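Local atomic coordinates of DUF3822 family protein (Bacteroides thetaiotaomicron VPI-5482, PDB entry 3HRG), a protein that is of unknown function but has an actin-like ATPase fold, which hints at nucleotide binding without establishing it. Residues A[159-164]-A[207-212]; A[102-107]-A[124-129]. One frame throughout, in Å; residues are numbered along the deposited sequence.

Contact 1 (A[159-164]-A[207-212]); sequences NSKKMY and LEFNQE
Lys161 lies across one face of the Phe209 ring, the two side chains crossing obliquely. Its CB sits over the ring, offset toward the rim, 4.0 Å from the centroid and 20° off the normal, a CH-pi contact. CG is turned anti to the carbonyl carbon (chi1 -61°), and the extended chain beyond it brings CD to 3.8 Å from Phe209 CE1. The ammonium group then passes the ring: a water 2.8 Å from Lys161 NZ donates in turn to Leu207 O, so the amine reaches the backbone two residues before Phe209 through this water. The ring edge is met by main chain instead. Near its plane, Phe209 CE2 comes within 3.7 Å of Lys162 C and 3.8 Å of Met163 N. Met163, a selenomethionine, adds its CB 3.9 Å from Phe209 CE2, and its side chain continues onto Leu200, Val203 and Trp204 of helix 193-206. Trp204 also meets the Phe209 ring edge-to-face. Lys162 points the other way, its NZ sharing three N-H among Ser160 O (2.8 Å), Ser160 OG (3.1 Å) and the carbonyls of Ser155, Leu157 and Gly158 just past helix 144-154. No direct hydrogen bond links 159-164 to 207-212, but the carboxylate of Asp214 joins them, accepting from Lys161 N through OD1 and from Asn210 N through OD2. Glu208, with positive phi, ends helix 193-206 in a Schellman motif, and Asn210 OD1 accepts from Glu212 N in an Asx turn. The Phe209 ring thus packs against Lys161, Lys162 and Met163 beside strand 162-167. Helix 193-206 links strand 181-189 to strand 215-220 in a sheet of order 3-2-1-4-5, the ribonuclease H-like topology repeated in actin-like ATPases.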
ATOM      1  N   ASN A 159      18.899  -9.804  13.520  0.50 21.95           N
ATOM      2  CA  ASN A 159      18.434  -9.403  14.853  0.50 21.68           C
ATOM      3  C   ASN A 159      18.352  -7.891  15.115  0.50 21.27           C
ATOM      4  O   ASN A 159      18.622  -7.431  16.238  0.50 21.54           O
ATOM      5  CB  ASN A 159      19.316 -10.067  15.932  0.50 21.80           C
ATOM      6  CG  ASN A 159      20.802  -9.792  15.746  0.50 22.13           C
ATOM      7  OD1 ASN A 159      21.232  -9.271  14.718  0.50 22.93           O
ATOM      8  ND2 ASN A 159      21.601 -10.163  16.748  0.50 22.56           N
ATOM      9  N   SER A 160      18.079  -7.124  14.067  1.00 20.44           N
ATOM     10  CA  SER A 160      17.871  -5.697  14.175  1.00 19.73           C
ATOM     11  C   SER A 160      16.397  -5.363  13.977  1.00 18.60           C
ATOM     12  O   SER A 160      15.661  -6.156  13.356  1.00 17.73           O
ATOM     13  CB  SER A 160      18.675  -5.031  13.067  1.00 19.99           C
ATOM     14  OG  SER A 160      18.232  -5.512  11.776  1.00 20.73           O
ATOM     15  N   LYS A 161      15.952  -4.224  14.526  1.00 17.39           N
ATOM     16  CA  LYS A 161      14.590  -3.730  14.277  1.00 16.58           C
ATOM     17  C   LYS A 161      14.657  -3.087  12.912  1.00 16.32           C
ATOM     18  O   LYS A 161      15.723  -2.627  12.464  1.00 15.43           O
ATOM     19  CB  LYS A 161      14.101  -2.718  15.299  1.00 16.45           C
ATOM     20  CG  LYS A 161      14.029  -3.246  16.713  1.00 16.99           C
ATOM     21  CD  LYS A 161      13.468  -2.205  17.652  1.00 18.10           C
ATOM     22  CE  LYS A 161      13.476  -2.674  19.093  1.00 21.13           C
ATOM     23  NZ  LYS A 161      12.844  -1.626  19.953  1.00 22.74           N
ATOM     24  N   LYS A 162      13.523  -3.019  12.236  1.00 15.49           N
ATOM     25  CA  LYS A 162      13.527  -2.504  10.879  1.00 15.39           C
ATOM     26  C   LYS A 162      12.393  -1.534  10.617  1.00 14.71           C
ATOM     27  O   LYS A 162      11.273  -1.723  11.095  1.00 14.23           O
ATOM     28  CB  LYS A 162      13.503  -3.681   9.898  1.00 16.03           C
ATOM     29  CG  LYS A 162      14.820  -4.522   9.965  1.00 18.37           C
ATOM     30  CD  LYS A 162      14.730  -5.762   9.218  1.00 21.63           C
ATOM     31  CE  LYS A 162      15.915  -6.668   9.452  1.00 21.16           C
ATOM     32  NZ  LYS A 162      15.899  -7.334  10.785  1.00 22.38           N
HETATM   33  N   MSE A 163      12.728  -0.476   9.891  1.00 13.20           N
HETATM   34  CA  MSE A 163      11.761   0.510   9.459  1.00 13.33           C
HETATM   35  C   MSE A 163      11.691   0.413   7.940  1.00 13.10           C
HETATM   36  O   MSE A 163      12.727   0.571   7.265  1.00 12.87           O
HETATM   37  CB  MSE A 163      12.203   1.942   9.840  1.00 12.10           C
HETATM   38  CG  MSE A 163      11.237   2.985   9.326  1.00 12.35           C
HETATM   39 SE   MSE A 163      11.658   4.807   9.895  0.75 10.68          SE
HETATM   40  CE  MSE A 163      11.400   4.613  11.767  1.00 12.33           C
ATOM     41  N   TYR A 164      10.505   0.152   7.405  1.00 12.36           N
ATOM     42  CA  TYR A 164      10.266   0.084   5.947  1.00 13.07           C
ATOM     43  C   TYR A 164       9.435   1.304   5.603  1.00 13.16           C
ATOM     44  O   TYR A 164       8.395   1.507   6.197  1.00 13.90           O
ATOM     45  CB  TYR A 164       9.535  -1.190   5.519  1.00 12.86           C
ATOM     46  CG  TYR A 164      10.344  -2.425   5.771  1.00 13.06           C
ATOM     47  CD1 TYR A 164      11.233  -2.900   4.814  1.00 14.60           C
ATOM     48  CD2 TYR A 164      10.243  -3.112   6.971  1.00 15.59           C
ATOM     49  CE1 TYR A 164      12.005  -4.028   5.040  1.00 15.39           C
ATOM     50  CE2 TYR A 164      11.022  -4.271   7.207  1.00 14.08           C
ATOM     51  CZ  TYR A 164      11.903  -4.699   6.252  1.00 14.49           C
ATOM     52  OH  TYR A 164      12.655  -5.829   6.462  1.00 17.29           O
ATOM     53  N   LEU A 207      10.108   5.383  18.519  1.00 11.29           N
ATOM     54  CA  LEU A 207      10.212   3.933  18.785  1.00 11.85           C
ATOM     55  C   LEU A 207      11.527   3.500  19.424  1.00 11.78           C
ATOM     56  O   LEU A 207      11.760   2.298  19.627  1.00 11.46           O
ATOM     57  CB  LEU A 207       9.980   3.210  17.467  1.00 11.48           C
ATOM     58  CG  LEU A 207       8.566   3.316  16.882  1.00 12.43           C
ATOM     59  CD1 LEU A 207       8.448   2.518  15.573  1.00 14.13           C
ATOM     60  CD2 LEU A 207       7.593   2.831  17.903  1.00 12.87           C
ATOM     61  N   GLU A 208      12.366   4.491  19.725  1.00 11.67           N
ATOM     62  CA  GLU A 208      13.680   4.345  20.336  1.00 12.77           C
ATOM     63  C   GLU A 208      14.558   3.388  19.527  1.00 12.46           C
ATOM     64  O   GLU A 208      15.225   2.530  20.103  1.00 11.45           O
ATOM     65  CB  GLU A 208      13.559   3.928  21.814  1.00 13.58           C
ATOM     66  CG  GLU A 208      12.600   4.848  22.615  1.00 15.87           C
ATOM     67  CD  GLU A 208      12.475   4.496  24.083  1.00 21.26           C
ATOM     68  OE1 GLU A 208      13.445   4.049  24.727  1.00 22.82           O
ATOM     69  OE2 GLU A 208      11.372   4.701  24.611  1.00 25.82           O
ATOM     70  N   PHE A 209      14.524   3.531  18.202  1.00 11.73           N
ATOM     71  CA  PHE A 209      15.379   2.736  17.340  1.00 12.05           C
ATOM     72  C   PHE A 209      16.844   3.112  17.602  1.00 12.54           C
ATOM     73  O   PHE A 209      17.157   4.261  17.951  1.00 12.56           O
ATOM     74  CB  PHE A 209      15.018   2.907  15.866  1.00 11.91           C
ATOM     75  CG  PHE A 209      13.993   1.929  15.339  1.00 11.68           C
ATOM     76  CD1 PHE A 209      12.920   1.506  16.099  1.00 13.82           C
ATOM     77  CD2 PHE A 209      14.049   1.555  13.998  1.00 13.66           C
ATOM     78  CE1 PHE A 209      11.964   0.613  15.557  1.00 15.58           C
ATOM     79  CE2 PHE A 209      13.122   0.680  13.444  1.00 13.80           C
ATOM     80  CZ  PHE A 209      12.051   0.232  14.209  1.00 15.00           C
ATOM     81  N   ASN A 210      17.718   2.125  17.473  1.00 12.66           N
ATOM     82  CA  ASN A 210      19.151   2.279  17.708  1.00 13.24           C
ATOM     83  C   ASN A 210      19.797   2.786  16.419  1.00 13.39           C
ATOM     84  O   ASN A 210      19.733   2.125  15.373  1.00 12.89           O
ATOM     85  CB  ASN A 210      19.722   0.936  18.146  1.00 13.64           C
ATOM     86  CG  ASN A 210      21.151   1.024  18.544  1.00 14.99           C
ATOM     87  OD1 ASN A 210      22.018   1.281  17.722  1.00 19.20           O
ATOM     88  ND2 ASN A 210      21.424   0.774  19.818  1.00 19.23           N
ATOM     89  N   GLN A 211      20.413   3.957  16.492  1.00 13.73           N
ATOM     90  CA  GLN A 211      21.035   4.574  15.311  1.00 14.14           C
ATOM     91  C   GLN A 211      22.135   3.732  14.630  1.00 14.68           C
ATOM     92  O   GLN A 211      22.308   3.860  13.431  1.00 14.25           O
ATOM     93  CB  GLN A 211      21.569   5.967  15.628  1.00 14.15           C
ATOM     94  CG  GLN A 211      20.487   6.976  15.982  1.00 13.69           C
ATOM     95  CD  GLN A 211      21.088   8.331  16.261  1.00 14.59           C
ATOM     96  OE1 GLN A 211      21.145   8.781  17.415  1.00 13.59           O
ATOM     97  NE2 GLN A 211      21.627   8.950  15.228  1.00 12.65           N
ATOM     98  N   GLU A 212      22.815   2.870  15.386  1.00 15.55           N
ATOM     99  CA  GLU A 212      23.856   1.956  14.870  1.00 16.62           C
ATOM    100  C   GLU A 212      23.385   0.582  14.374  1.00 16.70           C
ATOM    101  O   GLU A 212      23.846   0.126  13.340  1.00 17.76           O
ATOM    102  CB  GLU A 212      24.937   1.714  15.979  1.00 17.23           C
ATOM    103  CG  GLU A 212      25.904   0.464  15.796  1.00 18.96           C
ATOM    104  CD  GLU A 212      26.808   0.515  14.541  1.00 21.79           C
ATOM    105  OE1 GLU A 212      27.394   1.572  14.206  1.00 21.73           O
ATOM    106  OE2 GLU A 212      26.953  -0.531  13.883  1.00 25.50           O
TER
HETATM  107  O   HOH W   1      10.750   0.017  19.160  1.00 20.02           O

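Contact 2 (A[102-107]-A[124-129]); sequences RENEIV and DKSTYT
Asn104 reaches from the turn before strand 105-112 to Asp124, Lys125 and Ser126 at the start of helix 125-134. Its CB lies 4.0 Å from Asp124 OD1. CG, anti to the backbone N (chi1 -162°), comes to 3.6 Å from the same Asp124 OD1. At the tip, Asn104 OD1 rests 3.7 Å from Lys125 CB while Asn104 ND2 turns to two acceptors. Asn104 ND2 donates to Ser126 OG at 3.2 Å, tilted 20° from the amide plane. The other is Asp124 OD1, where the modelled 2.5 Å from Asn104 ND2 is too short to be taken literally; amide and carboxylate planes stand 59° apart. Asp124 OD2 accepts from Thr127 N, making Asp124 the N-cap. The Asn104 backbone joins in, its O accepting from Lys125 N (2.9 Å). Farther along, Ile106 CD1 packs obliquely on the Tyr128 ring, 3.5 Å from CD2, with Lys125 CG beside it. Strand 105-112 is an edge of a three-stranded antiparallel sheet; its partner, strand 117-124, runs straight into helix 125-134, and Glu105 and Asp124 form an antiparallel non-hydrogen-bonded pair there. Helix 48-58 touches Asp124 and Ser126 through Thr49, Tyr128 meets Phe140 of strand 139-142, and Glu105 turns away to Tyr96 of helix 91-96.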
ATOM      1  N   ARG A 102     -15.399  12.876   6.671  1.00 20.65           N
ATOM      2  CA  ARG A 102     -15.561  13.106   5.241  1.00 21.78           C
ATOM      3  C   ARG A 102     -16.836  12.411   4.775  1.00 22.80           C
ATOM      4  O   ARG A 102     -16.988  11.206   4.949  1.00 23.71           O
ATOM      5  CB  ARG A 102     -14.325  12.560   4.552  1.00 22.08           C
ATOM      6  CG  ARG A 102     -14.267  12.759   3.105  1.00 21.70           C
ATOM      7  CD  ARG A 102     -12.988  12.232   2.552  1.00 21.55           C
ATOM      8  NE  ARG A 102     -11.794  12.991   2.939  1.00 20.10           N
ATOM      9  CZ  ARG A 102     -10.608  12.864   2.334  1.00 18.75           C
ATOM     10  NH1 ARG A 102     -10.426  12.012   1.334  1.00 18.91           N
ATOM     11  NH2 ARG A 102      -9.597  13.612   2.712  1.00 19.17           N
ATOM     12  N   GLU A 103     -17.743  13.148   4.153  1.00 24.36           N
ATOM     13  CA  GLU A 103     -19.035  12.574   3.746  1.00 25.39           C
ATOM     14  C   GLU A 103     -18.982  11.550   2.596  1.00 25.33           C
ATOM     15  O   GLU A 103     -19.630  10.505   2.697  1.00 25.99           O
ATOM     16  CB  GLU A 103     -20.030  13.702   3.426  1.00 26.24           C
ATOM     17  CG  GLU A 103     -21.520  13.284   3.274  1.00 28.57           C
ATOM     18  CD  GLU A 103     -22.180  12.777   4.575  1.00 32.15           C
ATOM     19  OE1 GLU A 103     -21.535  12.743   5.654  1.00 33.87           O
ATOM     20  OE2 GLU A 103     -23.384  12.425   4.516  1.00 34.57           O
ATOM     21  N   ASN A 104     -18.195  11.773   1.546  1.00 24.49           N
ATOM     22  CA  ASN A 104     -18.189  10.812   0.442  1.00 24.09           C
ATOM     23  C   ASN A 104     -17.140   9.719   0.655  1.00 22.56           C
ATOM     24  O   ASN A 104     -16.376   9.405  -0.259  1.00 23.06           O
ATOM     25  CB  ASN A 104     -17.984  11.515  -0.904  1.00 24.54           C
ATOM     26  CG  ASN A 104     -18.415  10.631  -2.099  1.00 27.32           C
ATOM     27  OD1 ASN A 104     -19.608  10.273  -2.215  1.00 31.79           O
ATOM     28  ND2 ASN A 104     -17.473  10.312  -2.993  1.00 25.90           N
ATOM     29  N   GLU A 105     -17.078   9.167   1.873  1.00 20.86           N
ATOM     30  CA  GLU A 105     -16.109   8.124   2.215  1.00 19.67           C
ATOM     31  C   GLU A 105     -16.778   6.941   2.899  1.00 18.84           C
ATOM     32  O   GLU A 105     -17.640   7.120   3.731  1.00 18.69           O
ATOM     33  CB  GLU A 105     -15.019   8.684   3.147  1.00 19.52           C
ATOM     34  CG  GLU A 105     -13.924   7.683   3.543  1.00 17.31           C
ATOM     35  CD  GLU A 105     -12.801   8.338   4.314  1.00 16.40           C
ATOM     36  OE1 GLU A 105     -13.050   9.018   5.345  1.00 13.27           O
ATOM     37  OE2 GLU A 105     -11.627   8.172   3.894  1.00 13.40           O
ATOM     38  N   ILE A 106     -16.357   5.740   2.525  1.00 18.55           N
ATOM     39  CA  ILE A 106     -16.790   4.491   3.138  1.00 18.14           C
ATOM     40  C   ILE A 106     -15.584   3.948   3.942  1.00 16.92           C
ATOM     41  O   ILE A 106     -14.445   4.004   3.461  1.00 17.12           O
ATOM     42  CB  ILE A 106     -17.236   3.471   2.071  1.00 18.79           C
ATOM     43  CG1 ILE A 106     -18.558   3.910   1.451  1.00 20.09           C
ATOM     44  CG2 ILE A 106     -17.419   2.082   2.651  1.00 19.87           C
ATOM     45  CD1 ILE A 106     -19.005   2.960   0.353  1.00 21.43           C
ATOM     46  N   VAL A 107     -15.829   3.437   5.140  1.00 15.45           N
ATOM     47  CA  VAL A 107     -14.775   2.843   5.964  1.00 14.87           C
ATOM     48  C   VAL A 107     -14.856   1.310   5.875  1.00 14.78           C
ATOM     49  O   VAL A 107     -15.914   0.732   6.107  1.00 14.50           O
ATOM     50  CB  VAL A 107     -14.870   3.307   7.399  1.00 15.13           C
ATOM     51  CG1 VAL A 107     -13.787   2.589   8.251  1.00 14.19           C
ATOM     52  CG2 VAL A 107     -14.726   4.850   7.480  1.00 15.17           C
ATOM     53  N   ASP A 124     -13.122   6.331  -1.305  1.00 15.75           N
ATOM     54  CA  ASP A 124     -14.116   7.262  -1.815  1.00 16.83           C
ATOM     55  C   ASP A 124     -15.385   6.468  -2.192  1.00 16.27           C
ATOM     56  O   ASP A 124     -15.291   5.441  -2.875  1.00 15.88           O
ATOM     57  CB  ASP A 124     -13.543   7.995  -3.006  1.00 17.59           C
ATOM     58  CG  ASP A 124     -14.544   8.873  -3.661  1.00 20.86           C
ATOM     59  OD1 ASP A 124     -15.019   9.889  -3.053  1.00 26.26           O
ATOM     60  OD2 ASP A 124     -14.885   8.519  -4.783  1.00 22.07           O
ATOM     61  N   LYS A 125     -16.550   6.931  -1.768  1.00 15.89           N
ATOM     62  CA  LYS A 125     -17.802   6.204  -2.014  1.00 16.11           C
ATOM     63  C   LYS A 125     -18.186   6.098  -3.489  1.00 15.35           C
ATOM     64  O   LYS A 125     -18.695   5.077  -3.905  1.00 14.56           O
ATOM     65  CB  LYS A 125     -18.947   6.816  -1.214  1.00 16.72           C
ATOM     66  CG  LYS A 125     -20.275   6.131  -1.375  1.00 18.68           C
ATOM     67  CD  LYS A 125     -21.273   6.615  -0.290  1.00 22.42           C
ATOM     68  CE  LYS A 125     -22.656   5.981  -0.490  1.00 24.23           C
ATOM     69  NZ  LYS A 125     -23.649   6.395   0.574  1.00 26.89           N
ATOM     70  N   SER A 126     -17.997   7.169  -4.252  1.00 14.87           N
ATOM     71  CA  SER A 126     -18.272   7.152  -5.689  1.00 14.84           C
ATOM     72  C   SER A 126     -17.395   6.087  -6.372  1.00 13.93           C
ATOM     73  O   SER A 126     -17.850   5.362  -7.263  1.00 13.29           O
ATOM     74  CB  SER A 126     -17.963   8.508  -6.313  1.00 14.37           C
ATOM     75  OG  SER A 126     -18.787   9.508  -5.771  1.00 18.06           O
ATOM     76  N   THR A 127     -16.140   6.016  -5.944  1.00 13.67           N
ATOM     77  CA  THR A 127     -15.183   5.020  -6.455  1.00 13.66           C
ATOM     78  C   THR A 127     -15.642   3.599  -6.102  1.00 13.26           C
ATOM     79  O   THR A 127     -15.664   2.723  -6.982  1.00 12.03           O
ATOM     80  CB  THR A 127     -13.748   5.312  -5.969  1.00 13.50           C
ATOM     81  OG1 THR A 127     -13.259   6.451  -6.676  1.00 14.91           O
ATOM     82  CG2 THR A 127     -12.824   4.149  -6.264  1.00 13.78           C
ATOM     83  N   TYR A 128     -16.003   3.384  -4.839  1.00 13.20           N
ATOM     84  CA  TYR A 128     -16.526   2.085  -4.395  1.00 13.75           C
ATOM     85  C   TYR A 128     -17.780   1.654  -5.176  1.00 13.52           C
ATOM     86  O   TYR A 128     -17.876   0.523  -5.629  1.00 14.56           O
ATOM     87  CB  TYR A 128     -16.827   2.081  -2.874  1.00 14.22           C
ATOM     88  CG  TYR A 128     -17.564   0.820  -2.497  1.00 16.33           C
ATOM     89  CD1 TYR A 128     -16.872  -0.377  -2.361  1.00 20.70           C
ATOM     90  CD2 TYR A 128     -18.942   0.799  -2.374  1.00 18.52           C
ATOM     91  CE1 TYR A 128     -17.538  -1.571  -2.064  1.00 21.81           C
ATOM     92  CE2 TYR A 128     -19.613  -0.389  -2.098  1.00 21.40           C
ATOM     93  CZ  TYR A 128     -18.884  -1.565  -1.938  1.00 22.56           C
ATOM     94  OH  TYR A 128     -19.518  -2.755  -1.653  1.00 27.05           O
ATOM     95  N   THR A 129     -18.742   2.552  -5.327  1.00 13.49           N
ATOM     96  CA  THR A 129     -19.986   2.272  -6.060  1.00 13.54           C
ATOM     97  C   THR A 129     -19.681   1.853  -7.480  1.00 13.14           C
ATOM     98  O   THR A 129     -20.222   0.881  -7.977  1.00 12.74           O
ATOM     99  CB  THR A 129     -20.880   3.517  -6.065  1.00 13.43           C
ATOM    100  OG1 THR A 129     -21.125   3.904  -4.696  1.00 14.69           O
ATOM    101  CG2 THR A 129     -22.216   3.277  -6.799  1.00 14.92           C
TER

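In the fold
Contact 1 is buried and contact 2 lies at the surface, on opposite sides of the chain's centre, with centres about 37 Å apart and nearest atoms about 21 Å apart. They share no helix or strand: contact 1 belongs to the later five-stranded sheet, contact 2 to the small antiparallel sheet inserted in the sequence between strands 68-73 and 139-142 of the earlier one. Both sit at a helix end, a C-terminus in 159-164/207-212 and an N-terminus in 102-107/124-129. The chemistry differs accordingly: aromatic and aliphatic packing with a water bridge in the first, direct hydrogen bonds made by an asparagine in the second, its amide donating and its backbone carbonyl accepting.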